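Local atomic coordinates of SAM-dependent O-methyltransferase (PDB entry 2HNK), a protein that probably transfers a methyl group from S-adenosylmethionine to a hydroxyl oxygen of an acceptor molecule, and is seen here with the product S-adenosyl-L-homocysteine bound. Residues S146-K157 against L170-N181. Sequence-based numbering, arbitrary orientation.
Sequences SSIDLFFLDADK and LLKPGGLLIADN. With SAH (S-adenosyl-L-homocysteine), chain O.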
loop_
_atom_site.group_PDB
_atom_site.type_symbol
_atom_site.label_atom_id
_atom_site.label_comp_id
_atom_site.label_asym_id
_atom_site.label_seq_id
_atom_site.Cartn_x
_atom_site.Cartn_y
_atom_site.Cartn_z
ATOM N N SER C 146 21.328 -2.659 -8.633
ATOM C CA SER C 146 20.454 -3.758 -8.202
ATOM C C SER C 146 20.727 -4.255 -6.789
ATOM O O SER C 146 20.774 -5.457 -6.550
ATOM C CB SER C 146 20.531 -4.925 -9.193
ATOM O OG SER C 146 19.796 -4.617 -10.361
ATOM N N SER C 147 20.907 -3.336 -5.854
ATOM C CA SER C 147 21.254 -3.728 -4.487
ATOM C C SER C 147 20.195 -3.357 -3.435
ATOM O O SER C 147 20.270 -3.811 -2.295
ATOM C CB SER C 147 22.612 -3.123 -4.108
ATOM O OG SER C 147 22.604 -1.712 -4.244
ATOM N N ILE C 148 19.212 -2.542 -3.826
ATOM C CA ILE C 148 18.252 -1.973 -2.877
ATOM C C ILE C 148 16.849 -2.573 -3.013
ATOM O O ILE C 148 16.362 -2.808 -4.121
ATOM C CB ILE C 148 18.207 -0.414 -2.989
ATOM C CG1 ILE C 148 19.633 0.174 -2.948
ATOM C CG2 ILE C 148 17.322 0.200 -1.906
ATOM C CD1 ILE C 148 20.432 -0.105 -1.651
ATOM N N ASP C 149 16.204 -2.815 -1.876
ATOM C CA ASP C 149 14.849 -3.368 -1.866
ATOM C C ASP C 149 13.780 -2.301 -2.028
ATOM O O ASP C 149 12.803 -2.490 -2.763
ATOM C CB ASP C 149 14.602 -4.122 -0.561
ATOM C CG ASP C 149 15.516 -5.307 -0.398
ATOM O OD1 ASP C 149 15.767 -5.995 -1.398
ATOM O OD2 ASP C 149 15.968 -5.557 0.727
ATOM N N LEU C 150 13.973 -1.181 -1.335
ATOM C CA LEU C 150 12.945 -0.163 -1.241
ATOM C C LEU C 150 13.546 1.233 -1.129
ATOM O O LEU C 150 14.543 1.442 -0.433
ATOM C CB LEU C 150 12.001 -0.466 -0.066
ATOM C CG LEU C 150 10.740 0.379 0.143
ATOM C CD1 LEU C 150 9.634 -0.443 0.807
ATOM C CD2 LEU C 150 11.033 1.623 0.972
ATOM N N PHE C 151 12.924 2.174 -1.831
ATOM C CA PHE C 151 13.288 3.579 -1.755
ATOM C C PHE C 151 12.143 4.417 -1.232
ATOM O O PHE C 151 10.990 4.184 -1.588
ATOM C CB PHE C 151 13.646 4.110 -3.135
ATOM C CG PHE C 151 15.098 4.065 -3.446
ATOM C CD1 PHE C 151 15.658 2.948 -4.053
ATOM C CD2 PHE C 151 15.913 5.153 -3.155
ATOM C CE1 PHE C 151 17.020 2.916 -4.363
ATOM C CE2 PHE C 151 17.270 5.134 -3.470
ATOM C CZ PHE C 151 17.824 4.014 -4.065
ATOM N N PHE C 152 12.475 5.409 -0.408
ATOM C CA PHE C 152 11.544 6.472 -0.073
ATOM C C PHE C 152 12.082 7.805 -0.612
ATOM O O PHE C 152 13.121 8.289 -0.165
ATOM C CB PHE C 152 11.323 6.545 1.436
ATOM C CG PHE C 152 10.251 7.512 1.848
ATOM C CD1 PHE C 152 8.976 7.454 1.284
ATOM C CD2 PHE C 152 10.503 8.476 2.811
ATOM C CE1 PHE C 152 7.984 8.359 1.656
ATOM C CE2 PHE C 152 9.501 9.379 3.205
ATOM C CZ PHE C 152 8.247 9.317 2.619
ATOM N N LEU C 153 11.370 8.378 -1.575
ATOM C CA LEU C 153 11.743 9.651 -2.167
ATOM C C LEU C 153 10.942 10.812 -1.559
ATOM O O LEU C 153 9.739 10.953 -1.807
ATOM C CB LEU C 153 11.570 9.618 -3.696
ATOM C CG LEU C 153 11.794 10.933 -4.461
ATOM C CD1 LEU C 153 13.201 11.524 -4.198
ATOM C CD2 LEU C 153 11.540 10.765 -5.959
ATOM N N ASP C 154 11.640 11.646 -0.792
ATOM C CA ASP C 154 11.039 12.784 -0.106
ATOM C C ASP C 154 12.028 13.948 0.052
ATOM O O ASP C 154 12.081 14.601 1.094
ATOM C CB ASP C 154 10.521 12.339 1.263
ATOM C CG ASP C 154 9.576 13.346 1.888
ATOM O OD1 ASP C 154 9.010 14.197 1.161
ATOM O OD2 ASP C 154 9.395 13.269 3.112
ATOM N N ALA C 155 12.805 14.213 -0.990
ATOM C CA ALA C 155 13.829 15.256 -0.940
ATOM C C ALA C 155 13.390 16.506 -1.706
ATOM O O ALA C 155 12.201 16.843 -1.722
ATOM C CB ALA C 155 15.158 14.721 -1.464
ATOM N N ASP C 156 14.343 17.201 -2.324
ATOM C CA ASP C 156 14.031 18.410 -3.085
ATOM C C ASP C 156 13.264 18.053 -4.361
ATOM O O ASP C 156 13.722 17.253 -5.174
ATOM C CB ASP C 156 15.295 19.236 -3.368
ATOM C CG ASP C 156 16.363 18.446 -4.093
ATOM O OD1 ASP C 156 16.695 17.331 -3.636
ATOM O OD2 ASP C 156 16.874 18.954 -5.120
ATOM N N LYS C 157 12.083 18.649 -4.504
ATOM C CA LYS C 157 11.079 18.215 -5.477
ATOM C C LYS C 157 11.495 18.471 -6.916
ATOM O O LYS C 157 11.180 17.676 -7.813
ATOM C CB LYS C 157 9.734 18.891 -5.194
ATOM C CG LYS C 157 9.298 18.900 -3.725
ATOM C CD LYS C 157 9.192 17.489 -3.146
ATOM C CE LYS C 157 8.983 17.514 -1.638
ATOM N NZ LYS C 157 9.424 16.243 -1.004
ATOM N N LEU C 170 19.620 1.520 -8.755
ATOM C CA LEU C 170 19.941 0.938 -7.450
ATOM C C LEU C 170 18.950 -0.134 -7.006
ATOM O O LEU C 170 19.319 -1.046 -6.273
ATOM C CB LEU C 170 20.075 2.024 -6.376
ATOM C CG LEU C 170 21.394 2.806 -6.390
ATOM C CD1 LEU C 170 21.245 4.128 -5.663
ATOM C CD2 LEU C 170 22.555 1.982 -5.803
ATOM N N LEU C 171 17.698 -0.023 -7.449
ATOM C CA LEU C 171 16.664 -0.989 -7.075
ATOM C C LEU C 171 16.860 -2.343 -7.745
ATOM O O LEU C 171 17.148 -2.409 -8.937
ATOM C CB LEU C 171 15.261 -0.474 -7.425
ATOM C CG LEU C 171 14.492 0.469 -6.508
ATOM C CD1 LEU C 171 13.160 0.822 -7.171
ATOM C CD2 LEU C 171 14.250 -0.138 -5.120
ATOM N N LYS C 172 16.677 -3.411 -6.968
ATOM C CA LYS C 172 16.579 -4.765 -7.507
ATOM C C LYS C 172 15.299 -4.895 -8.330
ATOM O O LYS C 172 14.317 -4.191 -8.060
ATOM C CB LYS C 172 16.531 -5.788 -6.372
ATOM C CG LYS C 172 17.724 -5.781 -5.417
ATOM C CD LYS C 172 17.529 -6.883 -4.391
ATOM C CE LYS C 172 18.417 -6.701 -3.195
ATOM N NZ LYS C 172 17.999 -7.685 -2.171
ATOM N N PRO C 173 15.289 -5.791 -9.339
ATOM C CA PRO C 173 14.017 -6.083 -10.001
ATOM C C PRO C 173 12.982 -6.512 -8.964
ATOM O O PRO C 173 13.322 -7.208 -8.010
ATOM C CB PRO C 173 14.377 -7.243 -10.939
ATOM C CG PRO C 173 15.834 -6.996 -11.267
ATOM C CD PRO C 173 16.403 -6.554 -9.942
ATOM N N GLY C 174 11.745 -6.054 -9.119
ATOM C CA GLY C 174 10.721 -6.306 -8.108
ATOM C C GLY C 174 10.743 -5.343 -6.928
ATOM O O GLY C 174 9.824 -5.352 -6.109
ATOM N N GLY C 175 11.783 -4.511 -6.846
ATOM C CA GLY C 175 11.904 -3.506 -5.789
ATOM C C GLY C 175 10.885 -2.376 -5.879
ATOM O O GLY C 175 10.251 -2.176 -6.920
ATOM N N LEU C 176 10.749 -1.627 -4.785
ATOM C CA LEU C 176 9.712 -0.615 -4.645
ATOM C C LEU C 176 10.258 0.796 -4.404
ATOM O O LEU C 176 11.098 1.019 -3.527
ATOM C CB LEU C 176 8.747 -1.001 -3.505
ATOM C CG LEU C 176 7.537 -0.106 -3.183
ATOM C CD1 LEU C 176 6.558 -0.008 -4.351
ATOM C CD2 LEU C 176 6.820 -0.597 -1.931
ATOM N N LEU C 177 9.765 1.743 -5.193
ATOM C CA LEU C 177 9.964 3.158 -4.912
ATOM C C LEU C 177 8.679 3.712 -4.314
ATOM O O LEU C 177 7.604 3.572 -4.884
ATOM C CB LEU C 177 10.347 3.939 -6.178
ATOM C CG LEU C 177 10.179 5.475 -6.197
ATOM C CD1 LEU C 177 11.037 6.171 -5.143
ATOM C CD2 LEU C 177 10.480 6.049 -7.593
ATOM N N ILE C 178 8.805 4.324 -3.150
ATOM C CA ILE C 178 7.697 5.037 -2.543
ATOM C C ILE C 178 7.999 6.526 -2.672
ATOM O O ILE C 178 8.964 7.020 -2.103
ATOM C CB ILE C 178 7.489 4.624 -1.054
ATOM C CG1 ILE C 178 7.365 3.090 -0.927
ATOM C CG2 ILE C 178 6.276 5.332 -0.475
ATOM C CD1 ILE C 178 7.140 2.588 0.493
ATOM N N ALA C 179 7.188 7.231 -3.445
ATOM C CA ALA C 179 7.432 8.644 -3.700
ATOM C C ALA C 179 6.427 9.541 -2.990
ATOM O O ALA C 179 5.214 9.395 -3.157
ATOM C CB ALA C 179 7.458 8.925 -5.210
ATOM N N ASP C 180 6.948 10.467 -2.200
ATOM C CA ASP C 180 6.136 11.399 -1.423
ATOM C C ASP C 180 5.821 12.701 -2.183
ATOM O O ASP C 180 6.568 13.097 -3.079
ATOM C CB ASP C 180 6.852 11.723 -0.102
ATOM C CG ASP C 180 5.887 12.143 0.998
ATOM O OD1 ASP C 180 4.829 11.482 1.133
ATOM O OD2 ASP C 180 6.185 13.134 1.720
ATOM N N ASN C 181 4.715 13.360 -1.806
ATOM C CA ASN C 181 4.347 14.699 -2.315
ATOM C C ASN C 181 3.984 14.768 -3.799
ATOM O O ASN C 181 4.061 15.838 -4.411
ATOM C CB ASN C 181 5.450 15.735 -2.019
ATOM C CG ASN C 181 5.643 15.990 -0.536
ATOM O OD1 ASN C 181 6.650 15.585 0.049
ATOM N ND2 ASN C 181 4.685 16.660 0.076
HETATM N N SAH O . 11.128 12.205 5.359
HETATM C CA SAH O . 11.009 13.401 6.249
HETATM C CB SAH O . 10.619 14.630 5.427
HETATM C CG SAH O . 11.667 15.051 4.394
HETATM S SD SAH O . 11.652 16.846 4.197
HETATM C C SAH O . 10.055 13.198 7.438
HETATM O O SAH O . 9.948 14.054 8.322
HETATM O OXT SAH O . 9.372 12.182 7.550
HETATM C "C5'" SAH O . 12.990 16.877 2.975
HETATM C "C4'" SAH O . 14.401 16.782 3.546
HETATM O "O4'" SAH O . 15.301 16.559 2.480
HETATM C "C3'" SAH O . 14.850 18.054 4.246
HETATM O "O3'" SAH O . 15.306 17.718 5.535
HETATM C "C2'" SAH O . 16.007 18.599 3.433
HETATM O "O2'" SAH O . 17.048 19.041 4.280
HETATM C "C1'" SAH O . 16.440 17.389 2.610
HETATM N N9 SAH O . 17.014 17.735 1.291
HETATM C C8 SAH O . 16.758 18.832 0.498
HETATM N N7 SAH O . 17.520 18.747 -0.622
HETATM C C5 SAH O . 18.256 17.611 -0.560
HETATM C C6 SAH O . 19.192 17.030 -1.416
HETATM N N6 SAH O . 19.518 17.610 -2.565
HETATM N N1 SAH O . 19.795 15.837 -1.064
HETATM C C2 SAH O . 19.472 15.213 0.128
HETATM N N3 SAH O . 18.544 15.791 0.974
HETATM C C4 SAH O . 17.949 16.970 0.640
HETATM O O HOH W 1 18.315 -7.030 0.499
#
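Leu150 to Leu153 pair in parallel with Leu176 to Ala179, the short strand axes 12° apart, and hydrogen bonds alternate from Leu176 N with Asp149 O to Asp180 N with Leu153 O. Before this run, Ile148 O takes Lys172 N, while Leu170 O, at the end of helix 160-170, accepts Ser147 N (2.8 Å) and Ile148 N from opposite faces of its plane.

One face carries Leu150, Leu176, Phe152 and Ile178; Leu150 CD1 lies 3.9 Å from both Leu176 CD2 and Ile178 CD1. On the other, Leu177 CD1 fits between the CB atoms of Phe151 and Leu153. Leu171 CD2 lies in plane at the edge of the Phe151 ring, 3.6 Å from Phe151 CD1. The extended Lys172 brings NZ to the syn side of Asp149 OD1 (2.9 Å), and a water also joins NZ to OD2, which Lys62 and Arg63 backbone amides hold too.

At the C-terminal ends, Lys157, bent at chi2 (-58°), hydrogen-bonds Asn181 OD1 through NZ from above the carbonyl plane, and also Ala155 O; Asn181 ND2 bonds Asp223. The weak bond from Lys157 NZ to Asp154 OD1, part of a salt bridge, probably offsets the repulsion from Asp180 OD2, 3.1 Å from that oxygen. Asp154 OD2 accepts the amino N of S-adenosyl-L-homocysteine (3.0 Å). Two adjacent parallel strands joined through helix 160-170 form the beta-alpha-beta crossover of the Rossmann-like methyltransferase fold, with the cofactor pocket at their C-terminal ends.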